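Local coordinates for uncharacterized DUF364 family protein (Pyrococcus horikoshii, PDB 3NPG), which is of unknown function but may act in heavy-metal chelation, with a small antiparallel sheet joined to a Rossmann-like domain, at residues L45-T50 / V228-G233; I97-A102 / S217-N222; D106-I111 / R130-K135; M182-A187 / K191-T196. One frame throughout, in Å; residues are numbered along the deposited sequence.

The four contacts trace the chain from its small antiparallel sheet into the larger Rossmann-like sheet. Contact 1 joins the two, and contact 2 lies about 17 Å from it, centre to centre; they meet where L45 O packs on V220 CG2 at 4.2 Å. Contacts 3 and 4 are also about 17 Å apart between centres, and contact 3 packs on strand 192-196, which belongs to contact 4: I111 CD1 meets L192 CD2 at 3.5 Å, while I193 faces the other way. Strands 192-196 and 214-220 are sheet neighbours, bringing contacts 2 and 4 to about 5 Å at their nearest atoms. Contacts 1 and 4 sit on opposite sides of the chain's centre.

Contact 1 of 4, residues L45-T50 / V228-G233; sequences LGVAMT and VKLKLG
L230 puts one methyl, CD1, against two side chains of strand 43-49, and these apolar touches make up the whole direct contact. L45 comes at it tip to tip, with L45 CD2 3.7 Å from L230 CD1. V47 meets the same methyl at a slant, its CG1 lying 3.9 Å from L230 CD1. On the strand side, L45 swings CG opposite the backbone nitrogen (chi1 -170°), which carries its methyls out toward the helix. All three residues are buried, and F238 of the following helix 235-239 packs on both V47 and L230, while W34 of the neighbouring strand 32-38 touches L45 and V47.

In fold terms, strand 43-49 is an edge strand of the three-stranded antiparallel sheet, and helix 223-232, which belongs to the Rossmann-like part of the chain, packs against it through L230. This is one of the places where the two parts of the chain meet, with strand residues L45 and V47 facing the helix and A48 turned to the other side, against helix 79-96.

Hydrogen bonds hold the two backbones separately. V47 is held at both its backbone polar atoms: its N by Q201 OE1 and its O by N90 ND2. The helix stops in a Schellman motif, where G233 takes a positive phi of 78° and its N makes a weak 3.3 Å bond back to L230 O.

Charges lie on the outer side of the helix, where K229 NZ forms a salt bridge with E63 of a second subunit.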
loop_
_atom_site.group_PDB
_atom_site.type_symbol
_atom_site.label_atom_id
_atom_site.label_comp_id
_atom_site.label_asym_id
_atom_site.label_seq_id
_atom_site.Cartn_x
_atom_site.Cartn_y
_atom_site.Cartn_z
ATOM N N LEU A 45 27.201 -16.134 8.191
ATOM C CA LEU A 45 25.796 -15.757 8.111
ATOM C C LEU A 45 25.549 -14.746 6.994
ATOM O O LEU A 45 26.144 -13.671 6.980
ATOM C CB LEU A 45 25.307 -15.208 9.468
ATOM C CG LEU A 45 23.790 -14.998 9.625
ATOM C CD1 LEU A 45 23.028 -16.310 9.488
ATOM C CD2 LEU A 45 23.478 -14.370 10.949
ATOM N N GLY A 46 24.697 -15.120 6.054
ATOM C CA GLY A 46 24.306 -14.253 4.956
ATOM C C GLY A 46 22.880 -13.780 5.106
ATOM O O GLY A 46 22.014 -14.547 5.548
ATOM N N VAL A 47 22.623 -12.498 4.781
ATOM C CA VAL A 47 21.283 -11.924 4.907
ATOM C C VAL A 47 20.816 -11.276 3.616
ATOM O O VAL A 47 21.635 -10.870 2.797
ATOM C CB VAL A 47 21.154 -10.952 6.121
ATOM C CG1 VAL A 47 21.318 -11.692 7.444
ATOM C CG2 VAL A 47 22.143 -9.797 6.016
ATOM N N ALA A 48 19.492 -11.201 3.425
ATOM C CA ALA A 48 18.880 -10.521 2.285
ATOM C C ALA A 48 17.576 -9.904 2.735
ATOM O O ALA A 48 16.741 -10.598 3.323
ATOM C CB ALA A 48 18.634 -11.502 1.151
HETATM N N MSE A 49 17.424 -8.576 2.544
HETATM C CA MSE A 49 16.237 -7.849 3.003
HETATM C C MSE A 49 14.935 -8.438 2.474
HETATM O O MSE A 49 14.774 -8.614 1.264
HETATM C CB MSE A 49 16.334 -6.361 2.658
HETATM C CG MSE A 49 15.191 -5.545 3.223
HETATM SE SE MSE A 49 15.277 -3.709 2.701
HETATM C CE MSE A 49 16.154 -3.007 4.269
ATOM N N THR A 50 13.999 -8.723 3.384
ATOM C CA THR A 50 12.679 -9.221 3.031
ATOM C C THR A 50 11.809 -8.053 2.624
ATOM O O THR A 50 11.771 -7.036 3.325
ATOM C CB THR A 50 12.076 -10.013 4.207
ATOM O OG1 THR A 50 12.997 -11.028 4.603
ATOM C CG2 THR A 50 10.747 -10.644 3.859
ATOM N N VAL A 228 20.067 -14.191 17.281
ATOM C CA VAL A 228 19.091 -13.893 18.328
ATOM C C VAL A 228 18.321 -12.620 17.976
ATOM O O VAL A 228 17.095 -12.609 18.038
ATOM C CB VAL A 228 19.774 -13.800 19.728
ATOM C CG1 VAL A 228 18.852 -13.149 20.756
ATOM C CG2 VAL A 228 20.227 -15.176 20.205
ATOM N N LYS A 229 19.035 -11.578 17.525
ATOM C CA LYS A 229 18.410 -10.310 17.150
ATOM C C LYS A 229 17.630 -10.423 15.840
ATOM O O LYS A 229 16.544 -9.854 15.735
ATOM C CB LYS A 229 19.457 -9.181 17.079
ATOM C CG LYS A 229 20.224 -8.958 18.401
ATOM C CD LYS A 229 19.356 -8.302 19.482
ATOM C CE LYS A 229 20.146 -8.035 20.739
ATOM N NZ LYS A 229 19.280 -7.536 21.838
ATOM N N LEU A 230 18.157 -11.197 14.849
ATOM C CA LEU A 230 17.448 -11.406 13.568
ATOM C C LEU A 230 16.119 -12.113 13.806
ATOM O O LEU A 230 15.100 -11.731 13.220
ATOM C CB LEU A 230 18.305 -12.226 12.579
ATOM C CG LEU A 230 19.404 -11.474 11.826
ATOM C CD1 LEU A 230 20.276 -12.428 11.077
ATOM C CD2 LEU A 230 18.821 -10.454 10.865
ATOM N N LYS A 231 16.123 -13.129 14.700
ATOM C CA LYS A 231 14.920 -13.883 15.067
ATOM C C LYS A 231 13.948 -13.015 15.870
ATOM O O LYS A 231 12.735 -13.227 15.796
ATOM C CB LYS A 231 15.296 -15.143 15.860
ATOM C CG LYS A 231 15.901 -16.246 15.010
ATOM C CD LYS A 231 16.643 -17.259 15.862
ATOM C CE LYS A 231 17.040 -18.462 15.056
ATOM N NZ LYS A 231 18.125 -19.230 15.708
ATOM N N LEU A 232 14.480 -12.023 16.629
ATOM C CA LEU A 232 13.657 -11.106 17.431
ATOM C C LEU A 232 13.097 -9.946 16.594
ATOM O O LEU A 232 12.235 -9.211 17.066
ATOM C CB LEU A 232 14.457 -10.557 18.631
ATOM C CG LEU A 232 14.561 -11.478 19.849
ATOM C CD1 LEU A 232 15.653 -11.023 20.771
ATOM C CD2 LEU A 232 13.240 -11.557 20.594
ATOM N N GLY A 233 13.594 -9.799 15.366
ATOM C CA GLY A 233 13.160 -8.743 14.458
ATOM C C GLY A 233 13.775 -7.391 14.771
ATOM O O GLY A 233 13.175 -6.354 14.481
#

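Contact 2 of 4, residues I97-A102 / S217-N222; sequences IDLREA and SMKVTN
K219 lays its methylenes alongside I97 and slantwise over L99. Its CD is the busiest atom, 3.8 Å from L99 CD1 and 4.0 Å from I97 CG2. Beyond it the lysine runs on past the isoleucine, the two side chains passing in opposite directions, until K219 NZ stands 4.1 Å from I97 CG2. The reach comes from a fully extended lysine: CG lies opposite the backbone nitrogen (chi1 -176°) and every later torsion is close to 180°.

The leucine belongs to a type I turn, L99 to A102, in the loop that leads from helix 79-96 to helix 107-112. K219 sits on strand 214-220, next to the last strand of the Rossmann-like sheet, so the touch lays the connecting loop against that sheet near its edge. Y245 of strand 242-248 adds to the packing on L99, and L203 and P204 back I97.

Were K219 cut back to an alanine, I97 CG2 and L99 CD1 would probably lose cover from the strand.

The chemistry is one-sided: methylenes pack on methyls at a partly exposed surface, and neither D98 nor E101 is near enough to pair with K219 NZ, which suggests that the lysine contributes mainly through its hydrocarbon length.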
loop_
_atom_site.group_PDB
_atom_site.type_symbol
_atom_site.label_atom_id
_atom_site.label_comp_id
_atom_site.label_asym_id
_atom_site.label_seq_id
_atom_site.Cartn_x
_atom_site.Cartn_y
_atom_site.Cartn_z
ATOM N N ILE A 97 34.798 -13.909 1.859
ATOM C CA ILE A 97 35.097 -12.469 1.732
ATOM C C ILE A 97 36.480 -12.082 2.307
ATOM O O ILE A 97 36.806 -12.445 3.439
ATOM C CB ILE A 97 33.936 -11.576 2.303
ATOM C CG1 ILE A 97 34.073 -10.100 1.853
ATOM C CG2 ILE A 97 33.815 -11.695 3.836
ATOM C CD1 ILE A 97 33.555 -9.811 0.476
ATOM N N ASP A 98 37.299 -11.373 1.499
ATOM C CA ASP A 98 38.598 -10.866 1.928
ATOM C C ASP A 98 38.502 -9.355 2.069
ATOM O O ASP A 98 38.294 -8.653 1.075
ATOM C CB ASP A 98 39.701 -11.261 0.922
ATOM C CG ASP A 98 41.127 -10.937 1.368
ATOM O OD1 ASP A 98 41.314 -10.564 2.552
ATOM O OD2 ASP A 98 42.050 -11.111 0.559
ATOM N N LEU A 99 38.561 -8.860 3.312
ATOM C CA LEU A 99 38.376 -7.441 3.597
ATOM C C LEU A 99 39.705 -6.715 3.878
ATOM O O LEU A 99 39.722 -5.721 4.604
ATOM C CB LEU A 99 37.387 -7.262 4.766
ATOM C CG LEU A 99 35.984 -7.835 4.537
ATOM C CD1 LEU A 99 35.245 -8.011 5.850
ATOM C CD2 LEU A 99 35.192 -6.974 3.584
ATOM N N ARG A 100 40.800 -7.171 3.249
ATOM C CA ARG A 100 42.114 -6.530 3.402
ATOM C C ARG A 100 42.123 -5.109 2.852
ATOM O O ARG A 100 42.677 -4.213 3.484
ATOM C CB ARG A 100 43.211 -7.365 2.732
ATOM C CG ARG A 100 43.758 -8.451 3.627
ATOM C CD ARG A 100 44.683 -9.396 2.891
ATOM N NE ARG A 100 45.921 -8.747 2.464
ATOM C CZ ARG A 100 47.014 -9.413 2.116
ATOM N NH1 ARG A 100 47.040 -10.739 2.182
ATOM N NH2 ARG A 100 48.101 -8.759 1.734
ATOM N N GLU A 101 41.508 -4.900 1.677
ATOM C CA GLU A 101 41.470 -3.579 1.041
ATOM C C GLU A 101 40.108 -2.888 1.263
ATOM O O GLU A 101 39.749 -1.949 0.536
ATOM C CB GLU A 101 41.807 -3.682 -0.460
ATOM C CG GLU A 101 43.196 -4.248 -0.749
ATOM C CD GLU A 101 44.372 -3.383 -0.318
ATOM O OE1 GLU A 101 44.323 -2.150 -0.540
ATOM O OE2 GLU A 101 45.369 -3.950 0.183
ATOM N N ALA A 102 39.376 -3.329 2.292
ATOM C CA ALA A 102 38.105 -2.732 2.641
ATOM C C ALA A 102 38.320 -1.470 3.477
ATOM O O ALA A 102 39.195 -1.439 4.345
ATOM C CB ALA A 102 37.252 -3.731 3.406
ATOM N N SER A 217 28.633 -2.782 2.717
ATOM C CA SER A 217 27.867 -3.760 3.472
ATOM C C SER A 217 28.470 -3.970 4.865
ATOM O O SER A 217 29.229 -3.118 5.343
ATOM C CB SER A 217 27.804 -5.078 2.713
ATOM O OG SER A 217 26.803 -5.924 3.249
HETATM N N MSE A 218 28.110 -5.091 5.534
HETATM C CA MSE A 218 28.609 -5.404 6.873
HETATM C C MSE A 218 28.818 -6.907 7.069
HETATM O O MSE A 218 28.054 -7.718 6.538
HETATM C CB MSE A 218 27.667 -4.846 7.951
HETATM C CG MSE A 218 26.259 -5.449 7.907
HETATM SE SE MSE A 218 25.003 -4.446 8.963
HETATM C CE MSE A 218 24.982 -2.751 7.913
ATOM N N LYS A 219 29.845 -7.278 7.847
ATOM C CA LYS A 219 30.132 -8.675 8.147
ATOM C C LYS A 219 29.782 -8.985 9.592
ATOM O O LYS A 219 30.182 -8.249 10.493
ATOM C CB LYS A 219 31.611 -9.008 7.860
ATOM C CG LYS A 219 31.954 -10.486 8.062
ATOM C CD LYS A 219 33.397 -10.783 7.745
ATOM C CE LYS A 219 33.714 -12.241 7.935
ATOM N NZ LYS A 219 35.138 -12.536 7.640
ATOM N N VAL A 220 29.044 -10.086 9.816
ATOM C CA VAL A 220 28.648 -10.517 11.157
ATOM C C VAL A 220 29.876 -10.979 11.965
ATOM O O VAL A 220 30.575 -11.906 11.552
ATOM C CB VAL A 220 27.551 -11.611 11.099
ATOM C CG1 VAL A 220 27.132 -12.030 12.498
ATOM C CG2 VAL A 220 26.344 -11.138 10.294
ATOM N N THR A 221 30.145 -10.311 13.106
ATOM C CA THR A 221 31.284 -10.647 13.973
ATOM C C THR A 221 30.911 -11.715 15.006
ATOM O O THR A 221 31.750 -12.532 15.368
ATOM C CB THR A 221 31.873 -9.378 14.622
ATOM O OG1 THR A 221 30.830 -8.645 15.273
ATOM C CG2 THR A 221 32.580 -8.492 13.620
ATOM N N ASN A 222 29.646 -11.702 15.480
ATOM C CA ASN A 222 29.131 -12.706 16.416
ATOM C C ASN A 222 27.850 -13.303 15.841
ATOM O O ASN A 222 26.795 -12.668 15.887
ATOM C CB ASN A 222 28.873 -12.083 17.805
ATOM C CG ASN A 222 28.670 -13.098 18.919
ATOM O OD1 ASN A 222 27.944 -14.094 18.780
ATOM N ND2 ASN A 222 29.252 -12.824 20.071
#

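Contact 3 of 4, residues D106-I111 / R130-K135; sequences DVTELI and RTLKEK
T108 turns its methyl onto CB and CG2 of T131, bringing together two helices, 107-112 and 126-132, on the same face of the Rossmann-like sheet. Their side chains cross at about a right angle: T108 CG2 lies 3.8 Å from T131 CB, and T131 CG2 is 4.0 Å from T108 CB. I111, one turn after T108, and L132, the residue after T131, also cross nearly square, with L132 CD2 4.1 Å from I111 CG2.

Beneath this layer lies the sheet itself. I111 and L132 both rest on I119 of strand 118-122 and on I169 of strand 167-171, so the pair lies between the helices and the sheet. Helix 126-132 is the link of a beta-alpha-beta unit between strands 118-122 and 137-141.

The hydroxyls turn to their own helices. T131 OG1 bonds to P127 O one turn back. T108, with OG1 set between its backbone nitrogen and carbonyl carbon (chi1 59°), donates to D106 OD2 at 2.7 Å, and that leaves its CG2 facing T131. Replacing T108 by an alanine is likely to open a gap beside T131 and leave D106 OD2 without this donor.

D106 is the N-cap of helix 107-112, and its own N reaches E109 OE2 at 3.0 Å from above the carboxylate plane, with an N-H...O angle of 161°.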
loop_
_atom_site.group_PDB
_atom_site.type_symbol
_atom_site.label_atom_id
_atom_site.label_comp_id
_atom_site.label_asym_id
_atom_site.label_seq_id
_atom_site.Cartn_x
_atom_site.Cartn_y
_atom_site.Cartn_z
ATOM N N ASP A 106 31.771 5.312 6.147
ATOM C CA ASP A 106 30.361 5.377 5.792
ATOM C C ASP A 106 30.233 5.703 4.291
ATOM O O ASP A 106 31.187 6.202 3.689
ATOM C CB ASP A 106 29.646 6.451 6.648
ATOM C CG ASP A 106 28.132 6.446 6.526
ATOM O OD1 ASP A 106 27.526 5.363 6.692
ATOM O OD2 ASP A 106 27.548 7.537 6.315
ATOM N N VAL A 107 29.063 5.417 3.691
ATOM C CA VAL A 107 28.800 5.699 2.267
ATOM C C VAL A 107 28.932 7.209 1.964
ATOM O O VAL A 107 29.403 7.585 0.889
ATOM C CB VAL A 107 27.413 5.164 1.829
ATOM C CG1 VAL A 107 27.298 5.118 0.304
ATOM C CG2 VAL A 107 27.140 3.793 2.435
ATOM N N THR A 108 28.527 8.061 2.922
ATOM C CA THR A 108 28.604 9.518 2.778
ATOM C C THR A 108 30.067 9.999 2.653
ATOM O O THR A 108 30.349 10.896 1.858
ATOM C CB THR A 108 27.870 10.200 3.934
ATOM O OG1 THR A 108 28.472 9.798 5.170
ATOM C CG2 THR A 108 26.379 9.875 3.950
ATOM N N GLU A 109 31.000 9.359 3.419
ATOM C CA GLU A 109 32.446 9.661 3.375
ATOM C C GLU A 109 33.016 9.306 2.013
ATOM O O GLU A 109 33.856 10.040 1.480
ATOM C CB GLU A 109 33.207 8.865 4.458
ATOM C CG GLU A 109 32.815 9.204 5.884
ATOM C CD GLU A 109 33.529 8.363 6.929
ATOM O OE1 GLU A 109 34.782 8.394 6.965
ATOM O OE2 GLU A 109 32.835 7.678 7.714
ATOM N N LEU A 110 32.594 8.144 1.467
ATOM C CA LEU A 110 33.044 7.639 0.173
ATOM C C LEU A 110 32.709 8.626 -0.962
ATOM O O LEU A 110 33.545 8.854 -1.843
ATOM C CB LEU A 110 32.403 6.259 -0.097
ATOM C CG LEU A 110 32.877 5.528 -1.354
ATOM C CD1 LEU A 110 34.249 4.895 -1.141
ATOM C CD2 LEU A 110 31.892 4.486 -1.764
ATOM N N ILE A 111 31.492 9.223 -0.923
ATOM C CA ILE A 111 31.039 10.202 -1.926
ATOM C C ILE A 111 31.886 11.475 -1.865
ATOM O O ILE A 111 32.214 12.047 -2.905
ATOM C CB ILE A 111 29.524 10.527 -1.745
ATOM C CG1 ILE A 111 28.653 9.240 -1.620
ATOM C CG2 ILE A 111 29.015 11.460 -2.850
ATOM C CD1 ILE A 111 28.698 8.266 -2.829
ATOM N N ARG A 130 20.042 13.008 4.436
ATOM C CA ARG A 130 20.244 14.244 5.204
ATOM C C ARG A 130 21.660 14.807 5.042
ATOM O O ARG A 130 21.831 16.024 4.943
ATOM C CB ARG A 130 19.927 14.013 6.691
ATOM N N THR A 131 22.670 13.920 5.008
ATOM C CA THR A 131 24.077 14.314 4.891
ATOM C C THR A 131 24.410 14.841 3.480
ATOM O O THR A 131 25.169 15.800 3.349
ATOM C CB THR A 131 24.997 13.136 5.287
ATOM O OG1 THR A 131 24.516 12.536 6.491
ATOM C CG2 THR A 131 26.449 13.563 5.466
ATOM N N LEU A 132 23.852 14.207 2.434
ATOM C CA LEU A 132 24.164 14.561 1.046
ATOM C C LEU A 132 23.296 15.697 0.481
ATOM O O LEU A 132 23.748 16.416 -0.412
ATOM C CB LEU A 132 24.077 13.323 0.140
ATOM C CG LEU A 132 25.064 12.192 0.451
ATOM C CD1 LEU A 132 24.707 10.967 -0.299
ATOM C CD2 LEU A 132 26.493 12.596 0.132
ATOM N N LYS A 133 22.050 15.849 0.979
ATOM C CA LYS A 133 21.125 16.884 0.491
ATOM C C LYS A 133 21.646 18.323 0.738
ATOM O O LYS A 133 21.223 19.253 0.046
ATOM C CB LYS A 133 19.730 16.700 1.109
ATOM C CG LYS A 133 18.602 16.979 0.132
ATOM C CD LYS A 133 17.240 16.731 0.762
ATOM N N GLU A 134 22.576 18.494 1.705
ATOM C CA GLU A 134 23.117 19.817 2.060
ATOM C C GLU A 134 24.369 20.217 1.238
ATOM O O GLU A 134 24.754 21.389 1.250
ATOM C CB GLU A 134 23.404 19.907 3.579
ATOM C CG GLU A 134 24.472 18.936 4.065
ATOM C CD GLU A 134 24.717 18.936 5.563
ATOM O OE1 GLU A 134 23.753 19.172 6.328
ATOM O OE2 GLU A 134 25.854 18.608 5.972
ATOM N N LYS A 135 25.011 19.248 0.554
ATOM C CA LYS A 135 26.216 19.536 -0.233
ATOM C C LYS A 135 26.066 19.173 -1.723
ATOM O O LYS A 135 26.833 19.674 -2.553
ATOM C CB LYS A 135 27.441 18.834 0.375
#

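Contact 4 of 4, residues M182-A187 / K191-T196; sequences MILDRA and KLIVIT
I193 points its long branch from strand 192-196 into the helix opposite and is met there from two directions. Its CD1 touches A187 CB at 3.7 Å, at the point where helix 180-186 has just ended. The same methyl lies 3.9 Å from L184 CD2, with the leucine coming in obliquely from one turn earlier. L184 CD2 also reaches the shorter branch, I193 CG2, at 4.0 Å, so this one methyl spans both arms of the isoleucine.

Torsions explain the aim. In I193 the CG1 branch stands opposite the carbonyl carbon and then runs straight out (chi2 169°), driving CD1 away from the strand, while CG2 stays back near the sheet for L184. L184 leaves the helix aimed past the strand, and its CD2 swings in over the isoleucine.

All three residues are buried. V212 adds to the packing on L184 and I168 of the adjacent strand to that on A187, while K211 NZ bonds to A187 O. The neighbouring strand residues L192 and V194 face the other side of the sheet, where helix 107-112 lies.

Helix 180-186 thus covers one face of the sheet as part of the connection between the parallel, adjacent strands 167-171 and 192-196, a beta-alpha-beta crossover of the Rossmann-like fold.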
loop_
_atom_site.group_PDB
_atom_site.type_symbol
_atom_site.label_atom_id
_atom_site.label_comp_id
_atom_site.label_asym_id
_atom_site.label_seq_id
_atom_site.Cartn_x
_atom_site.Cartn_y
_atom_site.Cartn_z
HETATM N N MSE A 182 18.301 -2.797 -14.483
HETATM C CA MSE A 182 17.814 -1.542 -15.074
HETATM C C MSE A 182 18.658 -0.345 -14.600
HETATM O O MSE A 182 19.079 0.473 -15.423
HETATM C CB MSE A 182 16.320 -1.329 -14.732
HETATM C CG MSE A 182 15.712 -0.053 -15.350
HETATM SE SE MSE A 182 15.933 1.528 -14.234
HETATM C CE MSE A 182 14.923 0.959 -12.686
ATOM N N ILE A 183 18.912 -0.254 -13.268
ATOM C CA ILE A 183 19.698 0.828 -12.664
ATOM C C ILE A 183 21.060 0.980 -13.345
ATOM O O ILE A 183 21.444 2.093 -13.709
ATOM C CB ILE A 183 19.824 0.629 -11.117
ATOM C CG1 ILE A 183 18.457 0.842 -10.425
ATOM C CG2 ILE A 183 20.911 1.554 -10.514
ATOM C CD1 ILE A 183 18.354 0.226 -9.024
ATOM N N LEU A 184 21.764 -0.145 -13.569
ATOM C CA LEU A 184 23.078 -0.132 -14.222
ATOM C C LEU A 184 22.980 0.236 -15.700
ATOM O O LEU A 184 23.820 0.978 -16.200
ATOM C CB LEU A 184 23.789 -1.485 -14.044
ATOM C CG LEU A 184 24.175 -1.844 -12.602
ATOM C CD1 LEU A 184 24.737 -3.238 -12.525
ATOM C CD2 LEU A 184 25.167 -0.839 -12.030
ATOM N N ASP A 185 21.933 -0.250 -16.392
ATOM C CA ASP A 185 21.714 0.065 -17.807
ATOM C C ASP A 185 21.448 1.564 -18.007
ATOM O O ASP A 185 21.921 2.147 -18.990
ATOM C CB ASP A 185 20.549 -0.772 -18.374
ATOM C CG ASP A 185 20.038 -0.301 -19.738
ATOM O OD1 ASP A 185 20.867 -0.166 -20.672
ATOM O OD2 ASP A 185 18.804 -0.104 -19.876
ATOM N N ARG A 186 20.712 2.194 -17.066
ATOM C CA ARG A 186 20.363 3.612 -17.168
ATOM C C ARG A 186 21.429 4.532 -16.569
ATOM O O ARG A 186 21.367 5.745 -16.762
ATOM C CB ARG A 186 18.977 3.882 -16.549
ATOM C CG ARG A 186 17.833 3.113 -17.240
ATOM C CD ARG A 186 17.748 3.422 -18.730
ATOM N NE ARG A 186 17.234 4.771 -18.983
ATOM C CZ ARG A 186 17.238 5.358 -20.179
ATOM N NH1 ARG A 186 17.745 4.730 -21.233
ATOM N NH2 ARG A 186 16.744 6.579 -20.327
ATOM N N ALA A 187 22.445 3.954 -15.895
ATOM C CA ALA A 187 23.555 4.723 -15.315
ATOM C C ALA A 187 24.561 5.126 -16.409
ATOM O O ALA A 187 25.722 4.704 -16.378
ATOM C CB ALA A 187 24.248 3.900 -14.246
ATOM N N LYS A 191 29.793 7.853 -12.618
ATOM C CA LYS A 191 31.181 7.394 -12.453
ATOM C C LYS A 191 31.363 6.669 -11.110
ATOM O O LYS A 191 32.379 5.998 -10.891
ATOM C CB LYS A 191 32.179 8.579 -12.588
ATOM C CG LYS A 191 31.690 9.895 -11.972
ATOM C CD LYS A 191 32.606 11.056 -12.337
ATOM C CE LYS A 191 32.132 12.345 -11.736
ATOM N NZ LYS A 191 33.032 13.473 -12.081
ATOM N N LEU A 192 30.346 6.760 -10.238
ATOM C CA LEU A 192 30.369 6.171 -8.909
ATOM C C LEU A 192 29.014 5.498 -8.608
ATOM O O LEU A 192 28.001 6.185 -8.503
ATOM C CB LEU A 192 30.670 7.280 -7.871
ATOM C CG LEU A 192 30.793 6.848 -6.408
ATOM C CD1 LEU A 192 32.032 5.998 -6.186
ATOM C CD2 LEU A 192 30.853 8.041 -5.516
ATOM N N ILE A 193 28.992 4.144 -8.545
ATOM C CA ILE A 193 27.775 3.375 -8.244
ATOM C C ILE A 193 28.001 2.518 -7.004
ATOM O O ILE A 193 28.797 1.574 -7.037
ATOM C CB ILE A 193 27.299 2.532 -9.471
ATOM C CG1 ILE A 193 27.057 3.443 -10.706
ATOM C CG2 ILE A 193 26.041 1.712 -9.121
ATOM C CD1 ILE A 193 26.854 2.730 -11.965
ATOM N N VAL A 194 27.336 2.879 -5.892
ATOM C CA VAL A 194 27.494 2.184 -4.611
ATOM C C VAL A 194 26.242 1.372 -4.270
ATOM O O VAL A 194 25.144 1.931 -4.193
ATOM C CB VAL A 194 27.852 3.177 -3.465
ATOM C CG1 VAL A 194 28.204 2.432 -2.186
ATOM C CG2 VAL A 194 28.987 4.105 -3.878
ATOM N N ILE A 195 26.407 0.061 -4.052
ATOM C CA ILE A 195 25.311 -0.814 -3.618
ATOM C C ILE A 195 25.430 -0.997 -2.100
ATOM O O ILE A 195 26.363 -1.651 -1.629
ATOM C CB ILE A 195 25.327 -2.173 -4.397
ATOM C CG1 ILE A 195 25.393 -1.955 -5.944
ATOM C CG2 ILE A 195 24.147 -3.061 -4.004
ATOM C CD1 ILE A 195 24.264 -1.041 -6.557
ATOM N N THR A 196 24.576 -0.293 -1.335
ATOM C CA THR A 196 24.695 -0.237 0.121
ATOM C C THR A 196 23.620 -1.024 0.865
ATOM O O THR A 196 22.449 -0.998 0.483
ATOM C CB THR A 196 24.796 1.225 0.602
ATOM O OG1 THR A 196 25.078 1.238 2.002
ATOM C CG2 THR A 196 23.529 2.028 0.317
#